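Local coordinates for protein arabinofuranosidase (Bifidobacterium longum, PDB 2Y2W) that hydrolyses terminal alpha-L-arabinofuranosyl bonds of arabinan and arabinoxylan, a step in breaking down plant cell-wall polysaccharides, at residues 93-98 with 423-428; 181-186 with 194-199; 339-344 with 386-391; 443-448 with 469-474. All coordinates share one frame; numbering follows the deposited sequence.

In the fold
Contacts 1, 2 and 3 belong to the eight-stranded parallel barrel and its surroundings, contact 4 to the mixed beta sheet beside it. Along the chain, contacts 2 and 3 fall between the two halves of contact 1, and contact 4 comes last. Contact 3 carries the end of barrel strand 335-341 and lies about 21 Å from contact 1 and about 20 Å from contact 4, centre to centre. Helix 382-397 of contact 3 also touches V469 of contact 4, so the sheet packs against the barrel, which carries the probable catalytic residues, through this helix. Contact 2 is remote, its centre about 31 to 42 Å from the others, on a flank facing a second subunit.

Contact 1 of 4, residues 93-98 with 423-428; sequences RQDVLD and GPAWRQ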
loop_
_atom_site.group_PDB
_atom_site.type_symbol
_atom_site.label_atom_id
_atom_site.label_comp_id
_atom_site.label_asym_id
_atom_site.label_seq_id
_atom_site.Cartn_x
_atom_site.Cartn_y
_atom_site.Cartn_z
ATOM N N ARG D 93 35.123 7.681 -15.995
ATOM C CA ARG D 93 36.410 8.341 -15.795
ATOM C C ARG D 93 37.433 7.362 -15.240
ATOM O O ARG D 93 37.219 6.766 -14.183
ATOM C CB ARG D 93 36.265 9.535 -14.852
ATOM C CG ARG D 93 35.780 10.805 -15.524
ATOM C CD ARG D 93 35.593 11.942 -14.523
ATOM N NE ARG D 93 36.862 12.474 -14.031
ATOM C CZ ARG D 93 37.018 13.682 -13.493
ATOM N NH1 ARG D 93 35.987 14.513 -13.380
ATOM N NH2 ARG D 93 38.216 14.068 -13.076
ATOM N N GLN D 94 38.542 7.198 -15.957
ATOM C CA GLN D 94 39.594 6.273 -15.535
ATOM C C GLN D 94 40.394 6.813 -14.357
ATOM O O GLN D 94 40.808 6.044 -13.490
ATOM C CB GLN D 94 40.524 5.909 -16.700
ATOM C CG GLN D 94 41.417 4.683 -16.449
ATOM C CD GLN D 94 40.629 3.419 -16.111
ATOM O OE1 GLN D 94 39.807 2.948 -16.898
ATOM N NE2 GLN D 94 40.891 2.863 -14.934
ATOM N N ASP D 95 40.602 8.127 -14.320
ATOM C CA ASP D 95 41.341 8.748 -13.218
ATOM C C ASP D 95 40.636 8.538 -11.878
ATOM O O ASP D 95 41.286 8.357 -10.845
ATOM C CB ASP D 95 41.626 10.237 -13.484
ATOM C CG ASP D 95 40.361 11.064 -13.725
ATOM O OD1 ASP D 95 39.245 10.499 -13.768
ATOM O OD2 ASP D 95 40.495 12.299 -13.876
ATOM N N VAL D 96 39.304 8.547 -11.914
ATOM C CA VAL D 96 38.483 8.285 -10.738
ATOM C C VAL D 96 38.572 6.807 -10.363
ATOM O O VAL D 96 38.777 6.473 -9.192
ATOM C CB VAL D 96 37.013 8.739 -10.958
ATOM C CG1 VAL D 96 36.091 8.195 -9.874
ATOM C CG2 VAL D 96 36.939 10.257 -11.004
ATOM N N LEU D 97 38.439 5.935 -11.362
ATOM C CA LEU D 97 38.600 4.489 -11.176
ATOM C C LEU D 97 39.960 4.116 -10.580
ATOM O O LEU D 97 40.037 3.253 -9.700
ATOM C CB LEU D 97 38.393 3.742 -12.496
ATOM C CG LEU D 97 36.982 3.311 -12.896
ATOM C CD1 LEU D 97 36.939 2.941 -14.372
ATOM C CD2 LEU D 97 36.498 2.150 -12.035
ATOM N N ASP D 98 41.022 4.767 -11.060
ATOM C CA ASP D 98 42.376 4.553 -10.548
ATOM C C ASP D 98 42.476 4.870 -9.057
ATOM O O ASP D 98 43.120 4.134 -8.307
ATOM C CB ASP D 98 43.401 5.382 -11.335
ATOM C CG ASP D 98 43.647 4.845 -12.743
ATOM O OD1 ASP D 98 43.346 3.657 -13.013
ATOM O OD2 ASP D 98 44.151 5.619 -13.586
ATOM N N GLY D 423 38.738 17.990 -15.877
ATOM C CA GLY D 423 40.059 18.141 -15.282
ATOM C C GLY D 423 40.463 17.003 -14.367
ATOM O O GLY D 423 39.983 15.878 -14.527
ATOM N N PRO D 424 41.341 17.292 -13.388
ATOM C CA PRO D 424 41.964 16.254 -12.575
ATOM C C PRO D 424 41.057 15.688 -11.483
ATOM O O PRO D 424 40.026 16.277 -11.150
ATOM C CB PRO D 424 43.146 16.987 -11.938
ATOM C CG PRO D 424 42.665 18.384 -11.789
ATOM C CD PRO D 424 41.742 18.643 -12.949
ATOM N N ALA D 425 41.451 14.534 -10.954
ATOM C CA ALA D 425 40.859 13.980 -9.749
ATOM C C ALA D 425 41.948 13.926 -8.687
ATOM O O ALA D 425 43.097 13.586 -8.985
ATOM C CB ALA D 425 40.298 12.603 -10.014
ATOM N N TRP D 426 41.592 14.273 -7.454
ATOM C CA TRP D 426 42.576 14.363 -6.378
ATOM C C TRP D 426 42.074 13.779 -5.060
ATOM O O TRP D 426 40.867 13.598 -4.865
ATOM C CB TRP D 426 43.052 15.810 -6.192
ATOM C CG TRP D 426 41.950 16.822 -6.001
ATOM C CD1 TRP D 426 41.269 17.484 -6.983
ATOM C CD2 TRP D 426 41.421 17.300 -4.757
ATOM N NE1 TRP D 426 40.343 18.334 -6.430
ATOM C CE2 TRP D 426 40.418 18.243 -5.065
ATOM C CE3 TRP D 426 41.697 17.022 -3.413
ATOM C CZ2 TRP D 426 39.687 18.912 -4.077
ATOM C CZ3 TRP D 426 40.968 17.685 -2.430
ATOM C CH2 TRP D 426 39.973 18.618 -2.771
ATOM N N ARG D 427 43.016 13.485 -4.167
ATOM C CA ARG D 427 42.724 12.867 -2.879
ATOM C C ARG D 427 42.487 13.928 -1.817
ATOM O O ARG D 427 43.266 14.874 -1.690
ATOM C CB ARG D 427 43.885 11.971 -2.439
ATOM C CG ARG D 427 44.304 10.918 -3.449
ATOM C CD ARG D 427 45.745 10.487 -3.209
ATOM N NE ARG D 427 46.239 9.606 -4.264
ATOM C CZ ARG D 427 46.744 10.019 -5.425
ATOM N NH1 ARG D 427 46.826 11.315 -5.705
ATOM N NH2 ARG D 427 47.166 9.129 -6.313
ATOM N N GLN D 428 41.408 13.764 -1.058
ATOM C CA GLN D 428 41.152 14.604 0.102
ATOM C C GLN D 428 41.939 14.049 1.277
ATOM O O GLN D 428 42.530 12.975 1.176
ATOM C CB GLN D 428 39.659 14.651 0.432
ATOM C CG GLN D 428 38.824 15.356 -0.616
ATOM C CD GLN D 428 37.821 16.317 -0.014
ATOM O OE1 GLN D 428 38.192 17.247 0.702
ATOM N NE2 GLN D 428 36.547 16.107 -0.311
#
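G423 meets R93 through its carbonyl: G423 O lies 2.9 Å from R93 NH2, but the N-H...O angle is too poor for a hydrogen bond, and the oxygen stands obliquely to the guanidinium. That carbonyl is instead hydrogen-bonded to H84. P424 CB points away from the helix and the residue offers its backbone, with P424 O near the guanidinium plane, at the edge. A425 begins strand 425-427 and points its methyl at the first turn of helix 94-103. A425 CB is 3.9 Å from D95 OD2 and 4.2 Å from V96 CG2, so the one methyl touches a carboxylate and an apolar branch, while L99 further along the helix also packs on it.

The groups facing this edge are fixed by a pairing within 93-98. R93, at the N-cap position, grips D95 side-on: R93 NE reaches D95 OD1 at 3.1 Å and R93 NH2 reaches D95 OD2 at 3.0 Å, both nearly straight. D95 CG sits between the backbone N and the carbonyl carbon (chi1 58°), on the side from which the carboxylate can meet R93. R93 NH1 is used outside the segments, in a salt bridge to E81 and a hydrogen bond to the carbonyl of E420.

The contact thus joins the start of a barrel helix to the small two-stranded sheet 417-419/425-427. Its chemistry implies that the arginine charge, shared between two carboxylates, is probably well balanced, and that the loop before the strand brings carbonyl oxygens and the strand one methyl, with no charged group of 423-428 among the touching atoms.

Contact 2 of 4, residues 181-186 with 194-199; sequences LEYVNG and DQRVAN
Y183 lays its ring against the start of the R196 side chain: R196 CB stands over one face, 4.0 Å from the ring centroid and offset toward the rim, a CH-pi contact. Q195 CB comes instead to the ring edge, 3.8 Å from Y183 CE1. Also in the ring plane is N199 ND2, which donates to Y183 OH at 2.8 Å with the amide plane turned 55° from the ring; D150 also hydrogen-bonds this hydroxyl. Y183 CG lies anti to the backbone N (chi1 173°), which starts the side chain on its way to the second helix.

Helices 174-185 and 191-198 both lie between strands 162-167 and 209-212 of the (beta/alpha)8 barrel, and the axes of the segments 181-185 and 194-198 pass 8.5 Å apart at 45°. Beyond the ring, the R196 chain bends at chi2 and chi3 and brings its guanidinium to the C-terminal end of the first helix. There R196 NE donates to Y183 O at 2.8 Å, in the carbonyl plane, and R196 NH1 bonds I201 O. An alanine in place of R196 would probably leave the Y183 carbonyl without this donor and open a gap beside the helix end. E182 packs on R135 of the second subunit.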
loop_
_atom_site.group_PDB
_atom_site.type_symbol
_atom_site.label_atom_id
_atom_site.label_comp_id
_atom_site.label_asym_id
_atom_site.label_seq_id
_atom_site.Cartn_x
_atom_site.Cartn_y
_atom_site.Cartn_z
ATOM N N LEU D 181 15.062 -7.983 -9.030
ATOM C CA LEU D 181 15.805 -9.179 -8.647
ATOM C C LEU D 181 15.886 -10.169 -9.813
ATOM O O LEU D 181 16.957 -10.687 -10.128
ATOM C CB LEU D 181 15.153 -9.829 -7.420
ATOM C CG LEU D 181 15.635 -11.196 -6.926
ATOM C CD1 LEU D 181 17.099 -11.164 -6.503
ATOM C CD2 LEU D 181 14.756 -11.658 -5.783
ATOM N N GLU D 182 14.744 -10.414 -10.446
ATOM C CA GLU D 182 14.652 -11.285 -11.611
ATOM C C GLU D 182 15.446 -10.724 -12.793
ATOM O O GLU D 182 16.139 -11.469 -13.482
ATOM C CB GLU D 182 13.183 -11.472 -11.989
ATOM C CG GLU D 182 12.909 -12.471 -13.100
ATOM C CD GLU D 182 11.416 -12.649 -13.368
ATOM O OE1 GLU D 182 10.592 -12.235 -12.518
ATOM O OE2 GLU D 182 11.059 -13.214 -14.422
ATOM N N TYR D 183 15.344 -9.415 -13.019
ATOM C CA TYR D 183 16.045 -8.760 -14.125
ATOM C C TYR D 183 17.554 -8.844 -13.953
ATOM O O TYR D 183 18.288 -9.102 -14.911
ATOM C CB TYR D 183 15.626 -7.291 -14.249
ATOM C CG TYR D 183 16.436 -6.507 -15.260
ATOM C CD1 TYR D 183 16.042 -6.439 -16.593
ATOM C CD2 TYR D 183 17.603 -5.839 -14.883
ATOM C CE1 TYR D 183 16.784 -5.732 -17.523
ATOM C CE2 TYR D 183 18.355 -5.130 -15.807
ATOM C CZ TYR D 183 17.939 -5.079 -17.125
ATOM O OH TYR D 183 18.676 -4.376 -18.044
ATOM N N VAL D 184 18.003 -8.629 -12.724
ATOM C CA VAL D 184 19.421 -8.526 -12.429
ATOM C C VAL D 184 20.121 -9.892 -12.272
ATOM O O VAL D 184 21.291 -10.033 -12.638
ATOM C CB VAL D 184 19.641 -7.612 -11.194
ATOM C CG1 VAL D 184 19.561 -8.397 -9.897
ATOM C CG2 VAL D 184 20.956 -6.893 -11.293
ATOM N N ASN D 185 19.404 -10.891 -11.755
ATOM C CA ASN D 185 20.027 -12.156 -11.351
ATOM C C ASN D 185 19.420 -13.418 -11.955
ATOM O O ASN D 185 19.951 -14.516 -11.770
ATOM C CB ASN D 185 20.035 -12.281 -9.821
ATOM C CG ASN D 185 21.127 -11.456 -9.167
ATOM O OD1 ASN D 185 22.069 -11.005 -9.826
ATOM N ND2 ASN D 185 21.008 -11.256 -7.858
ATOM N N GLY D 186 18.311 -13.264 -12.667
ATOM C CA GLY D 186 17.616 -14.402 -13.252
ATOM C C GLY D 186 18.406 -15.058 -14.365
ATOM O O GLY D 186 19.245 -14.423 -15.006
ATOM N N ASP D 194 15.580 -11.850 -20.015
ATOM C CA ASP D 194 15.819 -11.685 -21.450
ATOM C C ASP D 194 16.031 -10.221 -21.840
ATOM O O ASP D 194 16.754 -9.934 -22.797
ATOM C CB ASP D 194 14.686 -12.306 -22.272
ATOM C CG ASP D 194 14.728 -13.832 -22.277
ATOM O OD1 ASP D 194 15.560 -14.422 -21.551
ATOM O OD2 ASP D 194 13.922 -14.447 -23.012
ATOM N N GLN D 195 15.412 -9.310 -21.092
ATOM C CA GLN D 195 15.649 -7.876 -21.262
ATOM C C GLN D 195 17.091 -7.509 -20.939
ATOM O O GLN D 195 17.710 -6.744 -21.671
ATOM C CB GLN D 195 14.692 -7.043 -20.406
ATOM C CG GLN D 195 13.343 -6.779 -21.053
ATOM C CD GLN D 195 12.487 -5.816 -20.250
ATOM O OE1 GLN D 195 12.936 -4.733 -19.867
ATOM N NE2 GLN D 195 11.239 -6.204 -19.997
ATOM N N ARG D 196 17.621 -8.065 -19.851
ATOM C CA ARG D 196 19.017 -7.843 -19.467
ATOM C C ARG D 196 19.962 -8.339 -20.558
ATOM O O ARG D 196 20.928 -7.658 -20.904
ATOM C CB ARG D 196 19.336 -8.542 -18.147
ATOM C CG ARG D 196 20.589 -8.026 -17.454
ATOM C CD ARG D 196 21.405 -9.142 -16.816
ATOM N NE ARG D 196 20.575 -10.158 -16.177
ATOM C CZ ARG D 196 20.440 -11.409 -16.609
ATOM N NH1 ARG D 196 21.087 -11.831 -17.688
ATOM N NH2 ARG D 196 19.650 -12.246 -15.951
ATOM N N VAL D 197 19.669 -9.528 -21.086
ATOM C CA VAL D 197 20.425 -10.119 -22.190
ATOM C C VAL D 197 20.388 -9.210 -23.425
ATOM O O VAL D 197 21.425 -8.933 -24.031
ATOM C CB VAL D 197 19.893 -11.538 -22.546
ATOM C CG1 VAL D 197 20.659 -12.131 -23.725
ATOM C CG2 VAL D 197 19.975 -12.467 -21.336
ATOM N N ALA D 198 19.193 -8.738 -23.773
ATOM C CA ALA D 198 19.008 -7.827 -24.903
ATOM C C ALA D 198 19.690 -6.480 -24.667
ATOM O O ALA D 198 20.107 -5.815 -25.619
ATOM C CB ALA D 198 17.531 -7.632 -25.187
ATOM N N ASN D 199 19.812 -6.092 -23.399
ATOM C CA ASN D 199 20.471 -4.840 -23.027
ATOM C C ASN D 199 22.001 -4.917 -23.006
ATOM O O ASN D 199 22.670 -3.908 -22.772
ATOM C CB ASN D 199 19.940 -4.328 -21.682
ATOM C CG ASN D 199 18.491 -3.860 -21.755
ATOM O OD1 ASN D 199 17.878 -3.832 -22.824
ATOM N ND2 ASN D 199 17.937 -3.496 -20.608
#

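Contact 3 of 4, residues 339-344 with 386-391; sequences DEWGVW and VVEGSL
W341 puts the six-membered part of its indole beside helix 382-397, where L391 CD1 lies near the ring plane at the edge, 3.9 Å from W341 CE3. The indole and the leucine lie alongside, running opposite ways. W341 CZ3 also comes within 4.2 Å of E388 CG. G342 follows at a corner of the chain with backbone angles that suit glycine, its CA 4.2 Å from E388 OE2. V343 then meets E388 twice. Its backbone N makes a weak hydrogen bond to E388 OE2 at 3.4 Å, fairly straight at 163°, and V343 CG2 packs on E388 CG at 3.7 Å. The same methyl also touches V387 CG1.

The stronger partner of E388 is R407, whose NH2 forms a salt bridge with OE2. An alanine in place of E388 would probably leave R407 without this mate and the V343 N-H without its acceptor.

The arrangement is that of a (beta/alpha)8 barrel, with helix 382-397, one of two between strands seven and eight, packed behind the C-terminal end of strand 335-341. By similarity that strand end carries the nucleophile E340, as in other family 51 enzymes, and W344 just beyond it probably serves in substrate recognition.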
loop_
_atom_site.group_PDB
_atom_site.type_symbol
_atom_site.label_atom_id
_atom_site.label_comp_id
_atom_site.label_asym_id
_atom_site.label_seq_id
_atom_site.Cartn_x
_atom_site.Cartn_y
_atom_site.Cartn_z
ATOM N N ASP D 339 26.331 1.159 6.764
ATOM C CA ASP D 339 26.301 1.466 5.335
ATOM C C ASP D 339 26.257 2.957 4.986
ATOM O O ASP D 339 26.307 3.324 3.811
ATOM C CB ASP D 339 25.194 0.676 4.612
ATOM C CG ASP D 339 23.822 0.842 5.249
ATOM O OD1 ASP D 339 23.662 1.669 6.172
ATOM O OD2 ASP D 339 22.893 0.128 4.813
ATOM N N GLU D 340 26.166 3.808 6.004
ATOM C CA GLU D 340 26.367 5.245 5.830
ATOM C C GLU D 340 27.106 5.826 7.033
ATOM O O GLU D 340 26.520 6.028 8.096
ATOM C CB GLU D 340 25.038 5.974 5.590
ATOM C CG GLU D 340 24.555 5.922 4.144
ATOM C CD GLU D 340 23.366 6.829 3.868
ATOM O OE1 GLU D 340 23.315 7.951 4.419
ATOM O OE2 GLU D 340 22.484 6.419 3.084
ATOM N N TRP D 341 28.402 6.068 6.863
ATOM C CA TRP D 341 29.218 6.683 7.907
ATOM C C TRP D 341 30.192 7.702 7.324
ATOM O O TRP D 341 30.456 7.697 6.123
ATOM C CB TRP D 341 29.957 5.620 8.736
ATOM C CG TRP D 341 31.092 4.938 8.018
ATOM C CD1 TRP D 341 31.017 3.813 7.247
ATOM C CD2 TRP D 341 32.473 5.331 8.016
ATOM N NE1 TRP D 341 32.258 3.485 6.761
ATOM C CE2 TRP D 341 33.171 4.401 7.217
ATOM C CE3 TRP D 341 33.185 6.383 8.611
ATOM C CZ2 TRP D 341 34.550 4.485 6.997
ATOM C CZ3 TRP D 341 34.557 6.469 8.390
ATOM C CH2 TRP D 341 35.223 5.522 7.589
ATOM N N GLY D 342 30.710 8.578 8.182
ATOM C CA GLY D 342 31.719 9.553 7.776
ATOM C C GLY D 342 31.475 10.958 8.290
ATOM O O GLY D 342 30.526 11.201 9.039
ATOM N N VAL D 343 32.341 11.881 7.880
ATOM C CA VAL D 343 32.232 13.281 8.264
ATOM C C VAL D 343 31.384 14.044 7.251
ATOM O O VAL D 343 31.678 14.028 6.055
ATOM C CB VAL D 343 33.629 13.944 8.412
ATOM C CG1 VAL D 343 33.506 15.449 8.615
ATOM C CG2 VAL D 343 34.400 13.321 9.569
ATOM N N TRP D 344 30.327 14.697 7.737
ATOM C CA TRP D 344 29.466 15.537 6.900
ATOM C C TRP D 344 28.944 16.761 7.651
ATOM O O TRP D 344 28.234 16.637 8.651
ATOM C CB TRP D 344 28.305 14.716 6.315
ATOM C CG TRP D 344 27.228 15.522 5.611
ATOM C CD1 TRP D 344 27.393 16.669 4.884
ATOM C CD2 TRP D 344 25.828 15.211 5.548
ATOM N NE1 TRP D 344 26.187 17.099 4.389
ATOM C CE2 TRP D 344 25.209 16.221 4.778
ATOM C CE3 TRP D 344 25.038 14.177 6.067
ATOM C CZ2 TRP D 344 23.834 16.232 4.518
ATOM C CZ3 TRP D 344 23.668 14.187 5.807
ATOM C CH2 TRP D 344 23.082 15.209 5.040
ATOM N N VAL D 386 41.408 12.874 10.770
ATOM C CA VAL D 386 41.788 12.204 12.020
ATOM C C VAL D 386 40.570 11.566 12.697
ATOM O O VAL D 386 40.675 10.490 13.295
ATOM C CB VAL D 386 42.542 13.167 12.995
ATOM C CG1 VAL D 386 42.878 12.476 14.316
ATOM C CG2 VAL D 386 43.818 13.694 12.349
ATOM N N VAL D 387 39.419 12.225 12.585
ATOM C CA VAL D 387 38.163 11.694 13.118
ATOM C C VAL D 387 37.746 10.419 12.378
ATOM O O VAL D 387 37.340 9.441 13.008
ATOM C CB VAL D 387 37.026 12.759 13.096
ATOM C CG1 VAL D 387 35.695 12.162 13.556
ATOM C CG2 VAL D 387 37.394 13.938 13.978
ATOM N N GLU D 388 37.867 10.429 11.050
ATOM C CA GLU D 388 37.550 9.250 10.237
ATOM C C GLU D 388 38.505 8.088 10.505
ATOM O O GLU D 388 38.091 6.926 10.498
ATOM C CB GLU D 388 37.512 9.592 8.746
ATOM C CG GLU D 388 36.236 10.308 8.322
ATOM C CD GLU D 388 36.038 10.359 6.814
ATOM O OE1 GLU D 388 36.612 9.512 6.088
ATOM O OE2 GLU D 388 35.296 11.252 6.352
ATOM N N GLY D 389 39.775 8.411 10.749
ATOM C CA GLY D 389 40.774 7.425 11.153
ATOM C C GLY D 389 40.391 6.702 12.432
ATOM O O GLY D 389 40.561 5.485 12.538
ATOM N N SER D 390 39.861 7.452 13.398
ATOM C CA SER D 390 39.419 6.883 14.673
ATOM C C SER D 390 38.110 6.105 14.543
ATOM O O SER D 390 37.892 5.133 15.271
ATOM C CB SER D 390 39.295 7.965 15.755
ATOM O OG SER D 390 38.167 8.795 15.539
ATOM N N LEU D 391 37.243 6.534 13.625
ATOM C CA LEU D 391 35.999 5.811 13.346
ATOM C C LEU D 391 36.292 4.430 12.764
ATOM O O LEU D 391 35.686 3.438 13.171
ATOM C CB LEU D 391 35.085 6.606 12.406
ATOM C CG LEU D 391 34.453 7.915 12.892
ATOM C CD1 LEU D 391 33.703 8.584 11.753
ATOM C CD2 LEU D 391 33.533 7.708 14.085
#

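Contact 4 of 4, residues 443-448 with 469-474; sequences GQAYAP and VVTWDE
Y446 and V470 face each other as an antiparallel hydrogen-bonded pair, and the ladder continues from them to Q444 and W472. Y446 N donates to V470 O at 2.6 Å, and V470 N returns a bond to Y446 O at 3.1 Å. The pair Q444 and W472 repeats the pattern: W472 N to Q444 O and Q444 N to W472 O are both 2.9 Å, although the latter donor stands above the carbonyl plane. Between them A445 and T471 form the non-hydrogen-bonded pair, and T471 CA adds a CA-H...O contact of 3.2 Å to Q444 O.

Apolar contacts gather on the face of Y446, V470 and W472. Y446 CG lies anti to the carbonyl carbon (chi1 -74°), and the ring beyond it brings CE2 to 4.1 Å from W472 CB. Y446 CB also meets V470 CB, and past the paired residues P448 CG touches V470 CG2 at 4.0 Å. F564 of strand 558-564 continues this face against V470 and W472. On the other face, A445 and T471 meet more lightly through CB and CG2.

At the end of the ladder, G443 has a positive phi, and a side chain there would strike W472 O and the D473 backbone.

Strands 444-456 and 462-473 thus form a beta hairpin in the mixed sheet beside the barrel. The chemistry implies that four backbone bonds set the pairing, while aromatic, valine and proline carbons pack against one another on one face.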
loop_
_atom_site.group_PDB
_atom_site.type_symbol
_atom_site.label_atom_id
_atom_site.label_comp_id
_atom_site.label_asym_id
_atom_site.label_seq_id
_atom_site.Cartn_x
_atom_site.Cartn_y
_atom_site.Cartn_z
ATOM N N GLY D 443 43.795 -10.260 8.128
ATOM C CA GLY D 443 43.867 -11.332 9.115
ATOM C C GLY D 443 42.897 -11.160 10.266
ATOM O O GLY D 443 41.683 -11.110 10.064
ATOM N N GLN D 444 43.445 -11.073 11.477
ATOM C CA GLN D 444 42.649 -10.938 12.697
ATOM C C GLN D 444 42.763 -9.530 13.284
ATOM O O GLN D 444 43.801 -8.876 13.155
ATOM C CB GLN D 444 43.084 -11.973 13.740
ATOM C CG GLN D 444 42.817 -13.430 13.359
ATOM C CD GLN D 444 41.415 -13.908 13.724
ATOM O OE1 GLN D 444 40.642 -13.196 14.369
ATOM N NE2 GLN D 444 41.086 -15.127 13.313
ATOM N N ALA D 445 41.690 -9.076 13.928
ATOM C CA ALA D 445 41.658 -7.764 14.569
ATOM C C ALA D 445 41.799 -7.897 16.081
ATOM O O ALA D 445 41.081 -8.669 16.717
ATOM C CB ALA D 445 40.376 -7.023 14.210
ATOM N N TYR D 446 42.735 -7.139 16.645
ATOM C CA TYR D 446 43.017 -7.180 18.076
ATOM C C TYR D 446 42.768 -5.824 18.727
ATOM O O TYR D 446 43.122 -4.784 18.165
ATOM C CB TYR D 446 44.466 -7.610 18.324
ATOM C CG TYR D 446 44.735 -9.082 18.097
ATOM C CD1 TYR D 446 44.542 -10.009 19.120
ATOM C CD2 TYR D 446 45.198 -9.547 16.865
ATOM C CE1 TYR D 446 44.793 -11.364 18.922
ATOM C CE2 TYR D 446 45.453 -10.905 16.656
ATOM C CZ TYR D 446 45.244 -11.805 17.691
ATOM O OH TYR D 446 45.488 -13.147 17.503
ATOM N N ALA D 447 42.156 -5.846 19.907
ATOM C CA ALA D 447 41.930 -4.632 20.688
ATOM C C ALA D 447 42.950 -4.543 21.826
ATOM O O ALA D 447 42.767 -5.166 22.876
ATOM C CB ALA D 447 40.501 -4.598 21.227
ATOM N N PRO D 448 44.032 -3.767 21.621
ATOM C CA PRO D 448 45.129 -3.737 22.588
ATOM C C PRO D 448 44.758 -3.005 23.873
ATOM O O PRO D 448 43.848 -2.171 23.872
ATOM C CB PRO D 448 46.229 -2.977 21.844
ATOM C CG PRO D 448 45.499 -2.082 20.912
ATOM C CD PRO D 448 44.231 -2.792 20.531
ATOM N N VAL D 469 44.033 0.269 17.071
ATOM C CA VAL D 469 43.764 -1.127 16.681
ATOM C C VAL D 469 45.012 -1.836 16.172
ATOM O O VAL D 469 45.910 -1.208 15.609
ATOM C CB VAL D 469 42.704 -1.264 15.554
ATOM C CG1 VAL D 469 41.311 -1.286 16.119
ATOM C CG2 VAL D 469 42.869 -0.183 14.484
ATOM N N VAL D 470 45.044 -3.153 16.350
ATOM C CA VAL D 470 46.107 -3.987 15.795
ATOM C C VAL D 470 45.504 -5.079 14.912
ATOM O O VAL D 470 44.656 -5.853 15.360
ATOM C CB VAL D 470 46.981 -4.631 16.904
ATOM C CG1 VAL D 470 48.073 -5.507 16.296
ATOM C CG2 VAL D 470 47.599 -3.565 17.798
ATOM N N THR D 471 45.936 -5.120 13.653
ATOM C CA THR D 471 45.565 -6.205 12.746
ATOM C C THR D 471 46.781 -7.075 12.447
ATOM O O THR D 471 47.883 -6.564 12.223
ATOM C CB THR D 471 44.925 -5.694 11.436
ATOM O OG1 THR D 471 45.685 -4.595 10.919
ATOM C CG2 THR D 471 43.495 -5.244 11.682
ATOM N N TRP D 472 46.569 -8.389 12.448
ATOM C CA TRP D 472 47.667 -9.352 12.385
ATOM C C TRP D 472 47.302 -10.615 11.608
ATOM O O TRP D 472 46.305 -11.279 11.908
ATOM C CB TRP D 472 48.117 -9.704 13.810
ATOM C CG TRP D 472 49.138 -10.803 13.914
ATOM C CD1 TRP D 472 48.938 -12.057 14.416
ATOM C CD2 TRP D 472 50.515 -10.741 13.524
ATOM N NE1 TRP D 472 50.102 -12.782 14.358
ATOM C CE2 TRP D 472 51.087 -12.000 13.815
ATOM C CE3 TRP D 472 51.321 -9.746 12.954
ATOM C CZ2 TRP D 472 52.430 -12.293 13.557
ATOM C CZ3 TRP D 472 52.658 -10.039 12.697
ATOM C CH2 TRP D 472 53.197 -11.303 13.000
ATOM N N ASP D 473 48.123 -10.928 10.607
ATOM C CA ASP D 473 48.004 -12.167 9.841
ATOM C C ASP D 473 49.053 -13.159 10.343
ATOM O O ASP D 473 50.259 -12.917 10.226
ATOM C CB ASP D 473 48.190 -11.892 8.341
ATOM C CG ASP D 473 47.604 -12.984 7.457
ATOM O OD1 ASP D 473 47.919 -14.174 7.667
ATOM O OD2 ASP D 473 46.834 -12.644 6.532
ATOM N N GLU D 474 48.581 -14.271 10.906
ATOM C CA GLU D 474 49.448 -15.296 11.493
ATOM C C GLU D 474 50.208 -16.101 10.431
ATOM O O GLU D 474 51.163 -16.817 10.750
ATOM C CB GLU D 474 48.624 -16.232 12.387
ATOM C CG GLU D 474 49.426 -16.954 13.468
ATOM C CD GLU D 474 48.609 -17.988 14.233
ATOM O OE1 GLU D 474 47.386 -17.790 14.411
ATOM O OE2 GLU D 474 49.195 -19.003 14.666
#